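Local coordinates for hypothetical protein (Sebaldella termitidis, PDB 4M1A) that is of unknown function but belongs to the MIF clan of small alpha/beta proteins and assembles as a trimer, at residues F17-L21 and L76-W81. Sequence-based numbering, arbitrary orientation.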
loop_
_atom_site.group_PDB
_atom_site.type_symbol
_atom_site.label_atom_id
_atom_site.label_comp_id
_atom_site.label_asym_id
_atom_site.label_seq_id
_atom_site.Cartn_x
_atom_site.Cartn_y
_atom_site.Cartn_z
ATOM N N PHE A 17 -20.666 0.710 0.429
ATOM C CA PHE A 17 -20.160 0.655 -0.931
ATOM C C PHE A 17 -20.085 -0.761 -1.400
ATOM O O PHE A 17 -20.312 -1.028 -2.561
ATOM C CB PHE A 17 -18.730 1.358 -0.930
ATOM C CG PHE A 17 -17.935 1.175 -2.163
ATOM C CD1 PHE A 17 -18.372 1.718 -3.383
ATOM C CD2 PHE A 17 -16.647 0.612 -2.110
ATOM C CE1 PHE A 17 -17.629 1.612 -4.528
ATOM C CE2 PHE A 17 -15.877 0.552 -3.264
ATOM C CZ PHE A 17 -16.359 1.048 -4.462
ATOM N N THR A 18 -19.772 -1.704 -0.526
ATOM C CA THR A 18 -19.589 -3.071 -0.931
ATOM C C THR A 18 -20.917 -3.874 -1.150
ATOM O O THR A 18 -20.878 -4.946 -1.692
ATOM C CB THR A 18 -18.709 -3.937 0.053
ATOM O OG1 THR A 18 -19.386 -4.230 1.318
ATOM C CG2 THR A 18 -17.256 -3.273 0.262
ATOM N N ALA A 19 -22.028 -3.289 -0.770
ATOM C CA ALA A 19 -23.341 -4.030 -0.919
ATOM C C ALA A 19 -23.561 -4.283 -2.395
ATOM O O ALA A 19 -23.659 -3.344 -3.175
ATOM C CB ALA A 19 -24.485 -3.223 -0.301
ATOM N N GLY A 20 -23.639 -5.548 -2.761
ATOM C CA GLY A 20 -23.887 -5.974 -4.165
ATOM C C GLY A 20 -22.694 -5.829 -5.104
ATOM O O GLY A 20 -22.787 -6.146 -6.306
ATOM N N LEU A 21 -21.567 -5.303 -4.574
ATOM C CA LEU A 21 -20.529 -4.767 -5.448
ATOM C C LEU A 21 -19.775 -5.876 -6.146
ATOM O O LEU A 21 -19.439 -5.750 -7.342
ATOM C CB LEU A 21 -19.519 -3.874 -4.671
ATOM C CG LEU A 21 -18.533 -3.085 -5.530
ATOM C CD1 LEU A 21 -19.220 -2.223 -6.619
ATOM C CD2 LEU A 21 -17.774 -2.216 -4.560
ATOM N N LEU A 76 -18.236 3.166 -12.473
ATOM C CA LEU A 76 -19.112 2.585 -11.454
ATOM C C LEU A 76 -18.713 3.124 -10.061
ATOM O O LEU A 76 -19.524 3.625 -9.306
ATOM C CB LEU A 76 -19.030 1.112 -11.460
ATOM C CG LEU A 76 -19.935 0.398 -10.415
ATOM C CD1 LEU A 76 -21.434 0.701 -10.583
ATOM C CD2 LEU A 76 -19.656 -1.089 -10.364
ATOM N N PHE A 77 -17.416 3.038 -9.771
ATOM C CA PHE A 77 -16.947 3.491 -8.465
ATOM C C PHE A 77 -17.195 4.969 -8.274
ATOM O O PHE A 77 -17.625 5.398 -7.173
ATOM C CB PHE A 77 -15.447 3.150 -8.290
ATOM C CG PHE A 77 -15.115 1.710 -8.014
ATOM C CD1 PHE A 77 -16.022 0.685 -7.974
ATOM C CD2 PHE A 77 -13.742 1.335 -7.848
ATOM C CE1 PHE A 77 -15.631 -0.618 -7.690
ATOM C CE2 PHE A 77 -13.395 0.057 -7.609
ATOM C CZ PHE A 77 -14.305 -0.946 -7.544
ATOM N N THR A 78 -16.971 5.774 -9.303
ATOM C CA THR A 78 -17.101 7.185 -9.236
ATOM C C THR A 78 -18.540 7.577 -9.032
ATOM O O THR A 78 -18.838 8.349 -8.144
ATOM C CB THR A 78 -16.517 7.888 -10.445
ATOM O OG1 THR A 78 -15.122 7.467 -10.564
ATOM C CG2 THR A 78 -16.574 9.393 -10.343
ATOM N N GLU A 79 -19.403 6.963 -9.805
ATOM C CA GLU A 79 -20.872 7.205 -9.673
ATOM C C GLU A 79 -21.407 6.854 -8.295
ATOM O O GLU A 79 -22.172 7.642 -7.715
ATOM C CB GLU A 79 -21.634 6.410 -10.746
ATOM C CG GLU A 79 -21.544 7.042 -12.099
ATOM C CD GLU A 79 -22.231 6.196 -13.206
ATOM O OE1 GLU A 79 -22.631 5.016 -12.964
ATOM O OE2 GLU A 79 -22.362 6.735 -14.340
ATOM N N ARG A 80 -21.008 5.728 -7.738
ATOM C CA ARG A 80 -21.420 5.320 -6.433
ATOM C C ARG A 80 -20.953 6.273 -5.332
ATOM O O ARG A 80 -21.772 6.692 -4.463
ATOM C CB ARG A 80 -21.010 3.874 -6.138
ATOM C CG ARG A 80 -21.731 2.792 -6.942
ATOM C CD ARG A 80 -23.217 2.656 -6.462
ATOM N NE ARG A 80 -23.958 1.723 -7.311
ATOM C CZ ARG A 80 -23.768 0.411 -7.292
ATOM N NH1 ARG A 80 -22.827 -0.176 -6.499
ATOM N NH2 ARG A 80 -24.485 -0.322 -8.107
ATOM N N TRP A 81 -19.646 6.650 -5.334
ATOM C CA TRP A 81 -19.153 7.594 -4.315
ATOM C C TRP A 81 -19.723 9.009 -4.456
ATOM O O TRP A 81 -20.019 9.672 -3.443
ATOM C CB TRP A 81 -17.575 7.592 -4.218
ATOM C CG TRP A 81 -17.084 6.374 -3.522
ATOM C CD1 TRP A 81 -16.665 5.205 -4.079
ATOM C CD2 TRP A 81 -17.107 6.164 -2.141
ATOM N NE1 TRP A 81 -16.393 4.273 -3.112
ATOM C CE2 TRP A 81 -16.624 4.842 -1.899
ATOM C CE3 TRP A 81 -17.453 6.964 -1.066
ATOM C CZ2 TRP A 81 -16.545 4.295 -0.642
ATOM C CZ3 TRP A 81 -17.365 6.416 0.209
ATOM C CH2 TRP A 81 -16.941 5.096 0.418
HETATM O O HOH W 1 -21.840 0.639 -4.094
#
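Phe17, on helix 11-17, reaches across to helix 67-82 and fills the gap between two aromatic side chains one turn apart on it. Its ring presents an edge to the face of Phe77, a T-shaped pair with centroids 5.1 Å apart and planes at 72°, in which Phe17 CZ comes within 3.5 Å of Phe77 CD1. Over one face of the Phe17 ring lies Trp81 NE1, 3.2 Å from Phe17 CD1; the five-membered ring of the indole is set obliquely, at 47° to the Phe17 ring. Broad rings suit this buried place, where they can pack closely against one another. The carbonyl of Phe17 is satisfied by water: one molecule donates to Phe17 O and accepts from Arg80 NH1, both at 2.7 Å, while Arg80 CB lies at the edge of the Phe17 ring, 4.4 Å from Phe17 CE1. Thr18 turns away from helix 67-82, and its OG1 bonds to Arg15 O and to Gly49 N of a second subunit. The join between helices thus also serves the trimer, in a chain whose helices 11-17, 21-29 and 67-82 pack with a mixed beta-sheet, the alpha/beta architecture of the MIF clan; Phe77 and Trp81 both reach Ile58 on strand 56-62. Ala19, small and exposed, leads to Gly20, whose positive phi (75°) is easily adopted without a side chain and which takes the N-cap position of helix 21-29. Leu21 then extends CD1 to 3.9 Å from Leu76 CD2 and 4.1 Å from Phe77 CE1, its branched aliphatic tip meeting the edge of the Phe77 ring.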